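Local coordinates for protein 3-methyladenine dna-glycosylase (Archaeoglobus fulgidus, PDB 2JHN) that belongs to the helix-hairpin-helix (HhH-GPD) superfamily of base excision DNA repair proteins and also carries a TATA-box binding protein-like domain, at residues 5-10 / 82-87; 108-113 / 271-276; 244-249 / 282-287. The protein carries 1 engineered substitution. All coordinates share one frame; numbering follows the deposited sequence.

How the contacts relate
Starting from the N terminus, contact 1 brings the loop after strand 2-5 to the start of helix 86-93, closing a loop that holds the other four strands of the five-stranded sheet and helices 12-17 and 69-80. The chain then runs on to contact 2, where the loop 108-113 meets the start of helix 274-287 across 157 largely helical residues. Contact 3, between helices 241-251 and 274-287, crosses contact 2, since their segments alternate along the chain. Both use helix 274-287, and Phe108 packs on Leu283 between them. Contacts 1 and 2 also touch, through the Glu87–Arg272 salt bridge and the packing of Pro85 on Gly109. Contacts 1 and 3 do not touch.

Contact 1 (5-10 / 82-87); sequences ELKHAV and LQNPEE
An Asx turn at Asn84, leading into helix 86-93 with Pro85 at the N-cap position, packs against His8 in the loop that follows strand 2-5. The turn is defined by Asn84 OD1, which accepts from Glu86 N at 3.0 Å, the donor lying above the amide carbonyl plane. Pro85 then lies over one face of the His8 imidazole: CG is 3.8 Å from the centroid of the His8 ring and 16° off its normal, a CH-pi contact offset toward the rim. Pro85 CD approaches the base of the same side chain, 3.6 Å from His8 CB. The His8 CG is anti to the backbone N (chi1 -165°), and the rotation of the ring beyond it is held by ND1, which donates to Ala9 O at 2.9 Å, in the ring plane and on a carbonyl lone pair. Nearby, the extended chain of Lys7 passes Asn84, CD lying 3.6 Å from Asn84 ND2. Elsewhere, Leu6 CD2 packs 3.9 Å from Leu82 CB, and Val10 CG2 more loosely against Leu82 CD2.

No direct hydrogen bond joins the two segments. One water donates to both His8 O and Leu82 O, and a second, whose oxygen is 2.7 Å from His8 NE2, donates to Glu86 OE1. The other carboxylate oxygen of Glu86 forms a salt bridge with Arg90. Apolar contact and water bridges therefore carry this contact, while the carboxylate 4.3 Å from His8 NE2, measured to Glu86 OE1, might modestly favour a protonated imidazole, though its salt bridge to Arg90 would weaken that influence.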
ATOM      1  N   GLU A   5       7.558  19.780   5.079  1.00 21.62           N
ATOM      2  CA  GLU A   5       8.503  20.387   4.128  1.00 22.44           C
ATOM      3  C   GLU A   5       9.491  19.363   3.598  1.00 22.09           C
ATOM      4  O   GLU A   5      10.160  18.691   4.374  1.00 22.46           O
ATOM      5  CB  GLU A   5       9.252  21.547   4.791  1.00 22.86           C
ATOM      6  CG  GLU A   5       8.340  22.635   5.348  1.00 24.10           C
ATOM      7  CD  GLU A   5       7.603  23.426   4.274  1.00 27.04           C
ATOM      8  OE1 GLU A   5       7.885  23.287   3.046  1.00 26.87           O
ATOM      9  OE2 GLU A   5       6.717  24.215   4.677  1.00 29.38           O
ATOM     10  N   LEU A   6       9.569  19.255   2.280  1.00 22.70           N
ATOM     11  CA  LEU A   6      10.372  18.228   1.598  1.00 22.84           C
ATOM     12  C   LEU A   6      11.655  18.840   1.051  1.00 24.49           C
ATOM     13  O   LEU A   6      11.667  20.023   0.692  1.00 24.45           O
ATOM     14  CB  LEU A   6       9.586  17.630   0.430  1.00 21.83           C
ATOM     15  CG  LEU A   6       8.125  17.210   0.664  1.00 20.36           C
ATOM     16  CD1 LEU A   6       7.517  16.674  -0.618  1.00 19.02           C
ATOM     17  CD2 LEU A   6       8.037  16.218   1.790  1.00 18.34           C
ATOM     18  N   LYS A   7      12.713  18.030   0.943  1.00 25.62           N
ATOM     19  CA  LYS A   7      13.960  18.496   0.304  1.00 26.80           C
ATOM     20  C   LYS A   7      13.856  18.498  -1.222  1.00 26.48           C
ATOM     21  O   LYS A   7      14.469  19.334  -1.896  1.00 27.37           O
ATOM     22  CB  LYS A   7      15.187  17.701   0.790  1.00 27.01           C
ATOM     23  CG  LYS A   7      16.519  18.387   0.478  0.50 27.28           C
ATOM     24  CD  LYS A   7      17.713  17.498   0.763  0.50 27.86           C
ATOM     25  CE  LYS A   7      18.994  18.120   0.226  0.50 29.31           C
ATOM     26  NZ  LYS A   7      20.155  17.175   0.299  0.50 31.43           N
ATOM     27  N   HIS A   8      13.023  17.607  -1.760  1.00 25.99           N
ATOM     28  CA  HIS A   8      12.887  17.380  -3.194  1.00 25.50           C
ATOM     29  C   HIS A   8      11.409  17.533  -3.618  1.00 24.71           C
ATOM     30  O   HIS A   8      10.520  17.255  -2.814  1.00 25.27           O
ATOM     31  CB  HIS A   8      13.410  15.966  -3.475  1.00 26.39           C
ATOM     32  CG  HIS A   8      13.671  15.678  -4.922  1.00 27.18           C
ATOM     33  ND1 HIS A   8      12.659  15.469  -5.834  1.00 29.54           N
ATOM     34  CD2 HIS A   8      14.830  15.524  -5.606  1.00 28.13           C
ATOM     35  CE1 HIS A   8      13.181  15.221  -7.023  1.00 30.44           C
ATOM     36  NE2 HIS A   8      14.499  15.245  -6.911  1.00 30.16           N
ATOM     37  N   ALA A   9      11.128  17.967  -4.852  1.00 23.85           N
ATOM     38  CA  ALA A   9       9.728  18.038  -5.333  1.00 22.78           C
ATOM     39  C   ALA A   9       9.099  16.635  -5.400  1.00 22.40           C
ATOM     40  O   ALA A   9       9.796  15.638  -5.628  1.00 22.91           O
ATOM     41  CB  ALA A   9       9.635  18.716  -6.694  1.00 22.95           C
ATOM     42  N   VAL A  10       7.795  16.568  -5.164  1.00 20.67           N
ATOM     43  CA  VAL A  10       7.020  15.340  -5.360  1.00 19.55           C
ATOM     44  C   VAL A  10       5.885  15.703  -6.305  1.00 18.71           C
ATOM     45  O   VAL A  10       5.328  16.817  -6.242  1.00 19.40           O
ATOM     46  CB  VAL A  10       6.509  14.786  -4.006  1.00 19.79           C
ATOM     47  CG1 VAL A  10       5.463  15.713  -3.397  1.00 19.64           C
ATOM     48  CG2 VAL A  10       5.971  13.353  -4.140  1.00 19.34           C
ATOM     49  N   LEU A  82       7.094  10.083   1.115  1.00 12.29           N
ATOM     50  CA  LEU A  82       7.548  11.468   0.818  1.00 13.58           C
ATOM     51  C   LEU A  82       9.050  11.694   0.983  1.00 14.31           C
ATOM     52  O   LEU A  82       9.539  12.836   0.787  1.00 15.05           O
ATOM     53  CB  LEU A  82       6.773  12.489   1.642  1.00 13.87           C
ATOM     54  CG  LEU A  82       5.268  12.447   1.513  1.00 14.15           C
ATOM     55  CD1 LEU A  82       4.602  13.341   2.538  1.00 15.30           C
ATOM     56  CD2 LEU A  82       4.789  12.770   0.063  1.00 17.15           C
ATOM     57  N   GLN A  83       9.773  10.621   1.308  1.00 14.12           N
ATOM     58  CA  GLN A  83      11.213  10.694   1.618  1.00 14.93           C
ATOM     59  C   GLN A  83      12.013  11.063   0.368  1.00 15.34           C
ATOM     60  O   GLN A  83      11.649  10.711  -0.743  1.00 15.33           O
ATOM     61  CB  GLN A  83      11.740   9.357   2.171  1.00 15.30           C
ATOM     62  CG  GLN A  83      10.953   8.763   3.334  1.00 15.61           C
ATOM     63  CD  GLN A  83       9.821   7.811   2.889  1.00 16.06           C
ATOM     64  OE1 GLN A  83       9.370   7.820   1.725  1.00 15.15           O
ATOM     65  NE2 GLN A  83       9.376   6.976   3.820  1.00 15.98           N
ATOM     66  N   ASN A  84      13.135  11.745   0.600  1.00 16.40           N
ATOM     67  CA  ASN A  84      14.046  12.215  -0.424  1.00 16.93           C
ATOM     68  C   ASN A  84      14.423  11.101  -1.426  1.00 16.40           C
ATOM     69  O   ASN A  84      15.027  10.098  -1.034  1.00 17.70           O
ATOM     70  CB  ASN A  84      15.293  12.783   0.284  1.00 17.58           C
ATOM     71  CG  ASN A  84      16.292  13.398  -0.670  1.00 21.12           C
ATOM     72  OD1 ASN A  84      16.170  13.297  -1.892  1.00 22.91           O
ATOM     73  ND2 ASN A  84      17.297  14.069  -0.099  1.00 24.45           N
ATOM     74  N   PRO A  85      14.008  11.243  -2.697  1.00 17.21           N
ATOM     75  CA  PRO A  85      14.249  10.220  -3.738  1.00 17.07           C
ATOM     76  C   PRO A  85      15.555  10.408  -4.521  1.00 17.83           C
ATOM     77  O   PRO A  85      15.735   9.787  -5.563  1.00 16.40           O
ATOM     78  CB  PRO A  85      13.105  10.460  -4.703  1.00 17.62           C
ATOM     79  CG  PRO A  85      12.925  11.971  -4.680  1.00 17.31           C
ATOM     80  CD  PRO A  85      13.235  12.384  -3.240  1.00 16.72           C
ATOM     81  N   GLU A  86      16.430  11.282  -4.052  1.00 18.99           N
ATOM     82  CA  GLU A  86      17.617  11.649  -4.853  1.00 21.06           C
ATOM     83  C   GLU A  86      18.465  10.420  -5.215  1.00 20.74           C
ATOM     84  O   GLU A  86      18.800  10.216  -6.390  1.00 20.28           O
ATOM     85  CB  GLU A  86      18.454  12.686  -4.097  1.00 22.10           C
ATOM     86  CG  GLU A  86      19.812  12.968  -4.719  1.00 28.05           C
ATOM     87  CD  GLU A  86      19.748  13.942  -5.880  1.00 35.94           C
ATOM     88  OE1 GLU A  86      18.629  14.398  -6.238  1.00 38.83           O
ATOM     89  OE2 GLU A  86      20.836  14.256  -6.435  1.00 39.33           O
ATOM     90  N   GLU A  87      18.742   9.591  -4.202  1.00 19.97           N
ATOM     91  CA  GLU A  87      19.590   8.425  -4.350  1.00 21.07           C
ATOM     92  C   GLU A  87      18.926   7.334  -5.191  1.00 18.93           C
ATOM     93  O   GLU A  87      19.585   6.687  -6.012  1.00 17.97           O
ATOM     94  CB  GLU A  87      19.994   7.883  -2.980  1.00 21.06           C
ATOM     95  CG  GLU A  87      21.345   7.133  -3.004  1.00 25.64           C
ATOM     96  CD  GLU A  87      21.561   6.187  -1.822  1.00 26.04           C
ATOM     97  OE1 GLU A  87      21.020   6.467  -0.716  1.00 28.68           O
ATOM     98  OE2 GLU A  87      22.303   5.172  -2.002  1.00 30.77           O
TER
HETATM   99  O   HOH W   1      10.242  14.359  -2.005  1.00 27.46           O
HETATM  100  O   HOH W   2      16.589  14.566  -8.443  1.00 39.50           O

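Contact 2 (108-113 / 271-276); sequences FGRAGL and GRFARD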
ATOM      1  N   PHE A 108       7.191  10.663  -9.020  1.00 13.02           N
ATOM      2  CA  PHE A 108       6.585   9.698  -8.095  1.00 13.32           C
ATOM      3  C   PHE A 108       7.421   9.486  -6.832  1.00 12.50           C
ATOM      4  O   PHE A 108       6.847   9.209  -5.769  1.00 12.95           O
ATOM      5  CB  PHE A 108       6.237   8.376  -8.787  1.00 12.95           C
ATOM      6  CG  PHE A 108       5.504   7.387  -7.894  1.00 14.49           C
ATOM      7  CD1 PHE A 108       4.104   7.438  -7.765  1.00 12.37           C
ATOM      8  CD2 PHE A 108       6.210   6.417  -7.172  1.00 15.72           C
ATOM      9  CE1 PHE A 108       3.406   6.509  -6.951  1.00 12.61           C
ATOM     10  CE2 PHE A 108       5.520   5.502  -6.320  1.00 14.61           C
ATOM     11  CZ  PHE A 108       4.105   5.543  -6.239  1.00 12.99           C
ATOM     12  N   GLY A 109       8.751   9.601  -6.936  1.00 12.57           N
ATOM     13  CA  GLY A 109       9.621   9.531  -5.736  1.00 11.59           C
ATOM     14  C   GLY A 109       9.765   8.097  -5.223  1.00 10.53           C
ATOM     15  O   GLY A 109       9.694   7.111  -5.995  1.00 11.44           O
ATOM     16  N   ARG A 110       9.927   7.979  -3.914  1.00 11.26           N
ATOM     17  CA  ARG A 110      10.047   6.677  -3.258  1.00 10.91           C
ATOM     18  C   ARG A 110       8.692   6.049  -3.006  1.00 10.92           C
ATOM     19  O   ARG A 110       7.678   6.744  -2.907  1.00 11.02           O
ATOM     20  CB  ARG A 110      10.790   6.849  -1.927  1.00 10.99           C
ATOM     21  CG  ARG A 110      12.257   7.392  -2.142  1.00 13.44           C
ATOM     22  CD  ARG A 110      13.172   6.979  -0.999  1.00 16.30           C
ATOM     23  NE  ARG A 110      13.448   5.547  -1.067  1.00 17.41           N
ATOM     24  CZ  ARG A 110      14.344   4.916  -0.308  1.00 20.91           C
ATOM     25  NH1 ARG A 110      15.079   5.591   0.583  1.00 19.75           N
ATOM     26  NH2 ARG A 110      14.514   3.605  -0.440  1.00 19.44           N
ATOM     27  N   ALA A 111       8.682   4.733  -2.835  1.00 10.70           N
ATOM     28  CA  ALA A 111       7.455   4.011  -2.518  1.00 10.14           C
ATOM     29  C   ALA A 111       6.983   4.360  -1.115  1.00 10.24           C
ATOM     30  O   ALA A 111       7.797   4.503  -0.186  1.00  8.50           O
ATOM     31  CB  ALA A 111       7.685   2.523  -2.619  1.00 10.61           C
ATOM     32  N   GLY A 112       5.669   4.521  -0.974  1.00  9.94           N
ATOM     33  CA  GLY A 112       5.048   4.563   0.364  1.00 10.20           C
ATOM     34  C   GLY A 112       4.702   3.160   0.854  1.00 11.35           C
ATOM     35  O   GLY A 112       5.487   2.203   0.657  1.00 10.77           O
ATOM     36  N   LEU A 113       3.529   3.045   1.480  1.00 11.05           N
ATOM     37  CA  LEU A 113       2.969   1.758   1.887  1.00 10.92           C
ATOM     38  C   LEU A 113       1.543   1.695   1.352  1.00 12.05           C
ATOM     39  O   LEU A 113       0.980   2.730   0.946  1.00 11.12           O
ATOM     40  CB  LEU A 113       2.962   1.626   3.425  1.00 11.44           C
ATOM     41  CG  LEU A 113       4.342   1.609   4.105  1.00 11.69           C
ATOM     42  CD1 LEU A 113       4.125   1.756   5.623  1.00 14.42           C
ATOM     43  CD2 LEU A 113       5.058   0.292   3.773  1.00 14.46           C
ATOM     44  N   GLY A 271      18.589  -4.315  -6.495  1.00 15.88           N
ATOM     45  CA  GLY A 271      19.354  -4.187  -5.251  1.00 16.50           C
ATOM     46  C   GLY A 271      18.566  -3.577  -4.110  1.00 15.39           C
ATOM     47  O   GLY A 271      17.413  -3.971  -3.875  1.00 16.06           O
ATOM     48  N   ARG A 272      19.162  -2.597  -3.427  1.00 15.23           N
ATOM     49  CA  ARG A 272      18.579  -2.035  -2.200  1.00 15.37           C
ATOM     50  C   ARG A 272      17.282  -1.253  -2.494  1.00 13.97           C
ATOM     51  O   ARG A 272      16.541  -0.876  -1.585  1.00 14.80           O
ATOM     52  CB  ARG A 272      19.588  -1.144  -1.463  1.00 15.60           C
ATOM     53  CG  ARG A 272      20.021   0.134  -2.180  1.00 19.33           C
ATOM     54  CD  ARG A 272      21.460   0.511  -1.744  1.00 24.83           C
ATOM     55  NE  ARG A 272      21.945   1.753  -2.335  1.00 27.12           N
ATOM     56  CZ  ARG A 272      22.576   1.854  -3.505  1.00 27.96           C
ATOM     57  NH1 ARG A 272      22.807   0.785  -4.260  1.00 27.41           N
ATOM     58  NH2 ARG A 272      22.971   3.055  -3.924  1.00 30.90           N
ATOM     59  N   PHE A 273      17.052  -0.978  -3.768  1.00 13.39           N
ATOM     60  CA  PHE A 273      15.890  -0.186  -4.208  1.00 11.37           C
ATOM     61  C   PHE A 273      14.754  -1.024  -4.792  1.00 10.62           C
ATOM     62  O   PHE A 273      13.807  -0.470  -5.367  1.00  9.61           O
ATOM     63  CB  PHE A 273      16.335   0.897  -5.205  1.00 12.31           C
ATOM     64  CG  PHE A 273      17.142   1.983  -4.572  1.00 12.16           C
ATOM     65  CD1 PHE A 273      16.574   2.845  -3.621  1.00 14.42           C
ATOM     66  CD2 PHE A 273      18.490   2.141  -4.911  1.00 14.69           C
ATOM     67  CE1 PHE A 273      17.338   3.841  -3.018  1.00 17.30           C
ATOM     68  CE2 PHE A 273      19.250   3.145  -4.301  1.00 12.71           C
ATOM     69  CZ  PHE A 273      18.697   3.987  -3.377  1.00 15.15           C
ATOM     70  N   ALA A 274      14.813  -2.347  -4.616  1.00  9.95           N
ATOM     71  CA  ALA A 274      13.791  -3.241  -5.199  1.00  9.16           C
ATOM     72  C   ALA A 274      12.354  -2.872  -4.762  1.00  9.60           C
ATOM     73  O   ALA A 274      11.429  -2.912  -5.588  1.00  7.93           O
ATOM     74  CB  ALA A 274      14.067  -4.710  -4.867  1.00 10.63           C
ATOM     75  N   ARG A 275      12.186  -2.524  -3.471  1.00  9.47           N
ATOM     76  CA  ARG A 275      10.842  -2.124  -2.947  1.00  9.33           C
ATOM     77  C   ARG A 275      10.279  -0.840  -3.598  1.00  9.84           C
ATOM     78  O   ARG A 275       9.090  -0.741  -3.840  1.00  9.27           O
ATOM     79  CB  ARG A 275      10.860  -1.987  -1.410  1.00  9.51           C
ATOM     80  CG  ARG A 275       9.467  -2.207  -0.761  1.00  9.26           C
ATOM     81  CD  ARG A 275       9.481  -1.792   0.712  1.00  9.69           C
ATOM     82  NE  ARG A 275       9.469  -0.339   0.825  1.00 10.14           N
ATOM     83  CZ  ARG A 275       8.368   0.401   0.749  1.00 13.04           C
ATOM     84  NH1 ARG A 275       7.186  -0.181   0.589  1.00  9.76           N
ATOM     85  NH2 ARG A 275       8.455   1.728   0.814  1.00  9.81           N
ATOM     86  N   ASP A 276      11.140   0.144  -3.880  1.00  9.40           N
ATOM     87  CA  ASP A 276      10.712   1.355  -4.581  1.00 10.39           C
ATOM     88  C   ASP A 276      10.394   1.029  -6.033  1.00 10.02           C
ATOM     89  O   ASP A 276       9.350   1.414  -6.582  1.00  8.71           O
ATOM     90  CB  ASP A 276      11.856   2.386  -4.530  1.00  9.86           C
ATOM     91  CG  ASP A 276      12.201   2.784  -3.129  1.00 13.95           C
ATOM     92  OD1 ASP A 276      11.445   3.580  -2.538  1.00 13.98           O
ATOM     93  OD2 ASP A 276      13.247   2.309  -2.610  1.00 13.91           O
TER
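Arg110 and Asp276 form the charged part of this contact, a side-on, bidentate salt bridge. Arg110 NH2 donates to Asp276 OD2 at 2.8 Å, on the syn side of the carboxylate, while NE reaches Asp276 OD1 at 3.2 Å from above the carboxylate plane. The two planar groups are turned 42° apart. The bend of the arginine at chi3 (71°) turns NE off the extended course of the chain, toward Asp276 OD1.

Hydrogen bonds to and from the backbone come next. Ala111 N donates to Asp276 OD1 at 3.0 Å on its anti lone pair, giving that buried oxygen a second donor beside Arg110 NE. Arg275 grips Gly112 O end-on: NH1 at 2.9 Å nearly in line with the C=O bond, and NH2 at 3.0 Å, both with the oxygen in the guanidinium plane.

Van der Waals contacts of the two guanidinium groups complete the set. Ala111 CB lies over one face of the Arg275 guanidinium, 3.6 Å from NH2, and Leu113 CD2 approaches Arg275 NH1. Phe273 CE1 lies over a face of the Arg110 guanidinium, near its rim, while NH2 comes to the edge of the phenyl ring.

The contact joins the loop between helices 96-104 and 118-127 to the N-terminal turn of helix 274-287. Helix 86-93 covers Phe273 and Asp276 through Leu88, and Arg275 NH1 also donates to Ser228 O, near the end of helix 220-229.

Contact 3 (244-249 / 282-287); sequences RRAVSR and FLYDRF
Arg245 and Asp285 link helices 241-251 and 274-287 where the two short segments run almost perpendicular, at 89°, with axes 8.8 Å apart. Asp285 CG stands anti to the backbone N (chi1 -174°), carrying the carboxylate out toward Arg245. Arg245 is bent at chi3 (-62°) and presents one edge of its guanidinium: NE donates to Asp285 OD1 at 3.0 Å, and NH2 to Asp285 OD2, also at 3.0 Å and on its syn lone pair. The guanidinium and carboxylate are nearly coplanar, so the side-on pair of bonds is close to a flat ring.

Beside this bridge, Ala246 CB touches the edge of the Tyr284 ring, 4.0 Å from CD2. The nearest CA pair is also here, Ala246 CA to Asp285 CA at 5.3 Å. Tyr284 CG, anti to its backbone N, sends the phenol past Arg249, whose CG is likewise anti and whose chain bends at chi2. Arg249 CB lies 4.1 Å from Tyr284 CE2 and NH1 3.6 Å from Tyr284 OH, the side chains crossing at about a right angle.

The small alanine is consistent with this CA approach, while the two bonds to separate oxygens hold the buried carboxylate's rotation and probably balance its charge.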
ATOM      1  N   ARG A 244       5.597 -10.061 -12.776  1.00 19.43           N
ATOM      2  CA  ARG A 244       6.203 -10.872 -13.843  1.00 20.10           C
ATOM      3  C   ARG A 244       5.980 -10.239 -15.232  1.00 20.86           C
ATOM      4  O   ARG A 244       6.933 -10.092 -16.014  1.00 19.92           O
ATOM      5  CB  ARG A 244       5.684 -12.319 -13.774  1.00 20.82           C
ATOM      6  CG  ARG A 244       6.199 -13.094 -12.553  1.00 19.96           C
ATOM      7  CD  ARG A 244       5.522 -14.481 -12.458  1.00 20.74           C
ATOM      8  NE  ARG A 244       5.757 -15.254 -13.680  1.00 22.98           N
ATOM      9  CZ  ARG A 244       4.936 -16.191 -14.147  1.00 26.12           C
ATOM     10  NH1 ARG A 244       3.818 -16.482 -13.502  1.00 25.62           N
ATOM     11  NH2 ARG A 244       5.239 -16.843 -15.263  1.00 26.69           N
ATOM     12  N   ARG A 245       4.746  -9.820 -15.491  1.00 21.15           N
ATOM     13  CA  ARG A 245       4.394  -9.104 -16.733  1.00 22.39           C
ATOM     14  C   ARG A 245       5.246  -7.848 -16.956  1.00 21.78           C
ATOM     15  O   ARG A 245       5.829  -7.673 -18.031  1.00 21.80           O
ATOM     16  CB  ARG A 245       2.913  -8.736 -16.770  1.00 22.37           C
ATOM     17  CG  ARG A 245       1.938  -9.917 -16.871  1.00 24.02           C
ATOM     18  CD  ARG A 245       0.489  -9.459 -17.161  1.00 24.30           C
ATOM     19  NE  ARG A 245      -0.103  -8.615 -16.130  1.00 25.46           N
ATOM     20  CZ  ARG A 245      -0.993  -9.021 -15.223  1.00 27.31           C
ATOM     21  NH1 ARG A 245      -1.420 -10.285 -15.201  1.00 27.72           N
ATOM     22  NH2 ARG A 245      -1.464  -8.159 -14.327  1.00 27.49           N
ATOM     23  N   ALA A 246       5.346  -6.993 -15.934  1.00 21.15           N
ATOM     24  CA  ALA A 246       6.126  -5.753 -16.037  1.00 20.86           C
ATOM     25  C   ALA A 246       7.615  -5.992 -16.280  1.00 20.83           C
ATOM     26  O   ALA A 246       8.222  -5.360 -17.158  1.00 20.86           O
ATOM     27  CB  ALA A 246       5.887  -4.863 -14.789  1.00 20.76           C
ATOM     28  N   VAL A 247       8.207  -6.912 -15.522  1.00 20.12           N
ATOM     29  CA  VAL A 247       9.635  -7.210 -15.651  1.00 20.20           C
ATOM     30  C   VAL A 247       9.950  -7.848 -17.013  1.00 21.55           C
ATOM     31  O   VAL A 247      10.991  -7.576 -17.603  1.00 20.76           O
ATOM     32  CB  VAL A 247      10.165  -8.098 -14.476  1.00 19.44           C
ATOM     33  CG1 VAL A 247      11.598  -8.560 -14.741  1.00 18.50           C
ATOM     34  CG2 VAL A 247      10.094  -7.334 -13.160  1.00 17.38           C
ATOM     35  N   SER A 248       9.037  -8.685 -17.490  1.00 23.18           N
ATOM     36  CA  SER A 248       9.179  -9.328 -18.802  1.00 24.86           C
ATOM     37  C   SER A 248       9.108  -8.322 -19.944  1.00 25.92           C
ATOM     38  O   SER A 248       9.913  -8.406 -20.885  1.00 26.89           O
ATOM     39  CB  SER A 248       8.115 -10.406 -18.988  1.00 24.70           C
ATOM     40  OG  SER A 248       8.324 -11.458 -18.061  1.00 25.56           O
ATOM     41  N   ARG A 249       8.152  -7.394 -19.858  1.00 26.31           N
ATOM     42  CA  ARG A 249       7.972  -6.311 -20.837  1.00 27.68           C
ATOM     43  C   ARG A 249       9.168  -5.357 -20.890  1.00 28.21           C
ATOM     44  O   ARG A 249       9.590  -4.932 -21.975  1.00 28.51           O
ATOM     45  CB  ARG A 249       6.668  -5.549 -20.568  1.00 27.62           C
ATOM     46  CG  ARG A 249       6.187  -4.723 -21.744  0.50 29.41           C
ATOM     47  CD  ARG A 249       4.670  -4.704 -21.851  0.50 30.97           C
ATOM     48  NE  ARG A 249       4.254  -4.091 -23.113  0.50 32.99           N
ATOM     49  CZ  ARG A 249       4.089  -2.782 -23.286  0.50 33.50           C
ATOM     50  NH1 ARG A 249       4.290  -1.949 -22.276  0.50 33.32           N
ATOM     51  NH2 ARG A 249       3.717  -2.306 -24.465  0.50 33.80           N
ATOM     52  N   PHE A 282       4.268  -1.733 -10.578  1.00 13.07           N
ATOM     53  CA  PHE A 282       2.798  -1.753 -10.471  1.00 13.08           C
ATOM     54  C   PHE A 282       2.189  -0.685 -11.393  1.00 13.37           C
ATOM     55  O   PHE A 282       1.217  -0.949 -12.100  1.00 13.82           O
ATOM     56  CB  PHE A 282       2.304  -1.477  -9.043  1.00 13.38           C
ATOM     57  CG  PHE A 282       2.562  -2.603  -8.049  1.00 13.05           C
ATOM     58  CD1 PHE A 282       2.516  -3.954  -8.429  1.00 15.40           C
ATOM     59  CD2 PHE A 282       2.816  -2.283  -6.723  1.00 15.95           C
ATOM     60  CE1 PHE A 282       2.749  -4.988  -7.447  1.00 16.76           C
ATOM     61  CE2 PHE A 282       3.034  -3.276  -5.753  1.00 16.80           C
ATOM     62  CZ  PHE A 282       3.006  -4.632  -6.133  1.00 13.98           C
ATOM     63  N   LEU A 283       2.738   0.526 -11.364  1.00 13.74           N
ATOM     64  CA  LEU A 283       2.223   1.592 -12.234  1.00 14.40           C
ATOM     65  C   LEU A 283       2.344   1.194 -13.718  1.00 15.17           C
ATOM     66  O   LEU A 283       1.431   1.411 -14.493  1.00 15.37           O
ATOM     67  CB  LEU A 283       2.972   2.900 -11.990  1.00 14.67           C
ATOM     68  CG  LEU A 283       2.742   3.592 -10.649  1.00 14.18           C
ATOM     69  CD1 LEU A 283       3.807   4.653 -10.433  1.00 14.79           C
ATOM     70  CD2 LEU A 283       1.334   4.167 -10.617  1.00 14.30           C
ATOM     71  N   TYR A 284       3.497   0.637 -14.080  1.00 15.74           N
ATOM     72  CA  TYR A 284       3.822   0.201 -15.449  1.00 17.26           C
ATOM     73  C   TYR A 284       2.852  -0.873 -15.909  1.00 17.87           C
ATOM     74  O   TYR A 284       2.292  -0.805 -17.013  1.00 18.29           O
ATOM     75  CB  TYR A 284       5.257  -0.331 -15.476  1.00 17.65           C
ATOM     76  CG  TYR A 284       5.815  -0.535 -16.855  1.00 19.90           C
ATOM     77  CD1 TYR A 284       6.139   0.552 -17.657  1.00 21.94           C
ATOM     78  CD2 TYR A 284       6.031  -1.805 -17.352  1.00 21.36           C
ATOM     79  CE1 TYR A 284       6.659   0.370 -18.917  1.00 23.87           C
ATOM     80  CE2 TYR A 284       6.560  -1.999 -18.618  1.00 22.90           C
ATOM     81  CZ  TYR A 284       6.869  -0.904 -19.391  1.00 22.76           C
ATOM     82  OH  TYR A 284       7.375  -1.081 -20.654  1.00 25.12           O
ATOM     83  N   ASP A 285       2.632  -1.861 -15.050  1.00 18.97           N
ATOM     84  CA  ASP A 285       1.670  -2.920 -15.344  1.00 20.29           C
ATOM     85  C   ASP A 285       0.235  -2.398 -15.488  1.00 21.15           C
ATOM     86  O   ASP A 285      -0.514  -2.869 -16.357  1.00 20.51           O
ATOM     87  CB  ASP A 285       1.719  -4.013 -14.276  1.00 20.70           C
ATOM     88  CG  ASP A 285       0.820  -5.216 -14.629  1.00 22.21           C
ATOM     89  OD1 ASP A 285       0.991  -5.817 -15.736  1.00 24.00           O
ATOM     90  OD2 ASP A 285      -0.051  -5.541 -13.792  1.00 21.98           O
ATOM     91  N   ARG A 286      -0.147  -1.441 -14.646  1.00 21.21           N
ATOM     92  CA  ARG A 286      -1.503  -0.885 -14.678  1.00 23.70           C
ATOM     93  C   ARG A 286      -1.684   0.077 -15.860  1.00 25.43           C
ATOM     94  O   ARG A 286      -2.759   0.086 -16.482  1.00 26.10           O
ATOM     95  CB  ARG A 286      -1.815  -0.112 -13.398  1.00 23.23           C
ATOM     96  CG  ARG A 286      -2.041  -0.949 -12.141  1.00 25.83           C
ATOM     97  CD  ARG A 286      -2.270  -0.003 -10.958  1.00 29.33           C
ATOM     98  NE  ARG A 286      -2.101  -0.605  -9.627  1.00 30.48           N
ATOM     99  CZ  ARG A 286      -1.863   0.128  -8.546  1.00 30.61           C
ATOM    100  NH1 ARG A 286      -1.760   1.452  -8.680  1.00 27.81           N
ATOM    101  NH2 ARG A 286      -1.730  -0.446  -7.351  1.00 29.67           N
ATOM    102  N   PHE A 287      -0.643   0.867 -16.151  1.00 27.11           N
ATOM    103  CA  PHE A 287      -0.749   2.046 -17.044  1.00 29.66           C
ATOM    104  C   PHE A 287      -0.027   1.967 -18.392  1.00 31.94           C
ATOM    105  O   PHE A 287      -0.150   2.875 -19.231  1.00 32.35           O
ATOM    106  CB  PHE A 287      -0.299   3.319 -16.325  1.00 28.89           C
ATOM    107  CG  PHE A 287      -1.220   3.742 -15.226  1.00 28.68           C
ATOM    108  CD1 PHE A 287      -2.592   3.837 -15.449  1.00 29.28           C
ATOM    109  CD2 PHE A 287      -0.722   4.048 -13.971  1.00 30.15           C
ATOM    110  CE1 PHE A 287      -3.460   4.234 -14.434  1.00 30.40           C
ATOM    111  CE2 PHE A 287      -1.577   4.446 -12.940  1.00 30.24           C
ATOM    112  CZ  PHE A 287      -2.947   4.540 -13.173  1.00 30.86           C
TER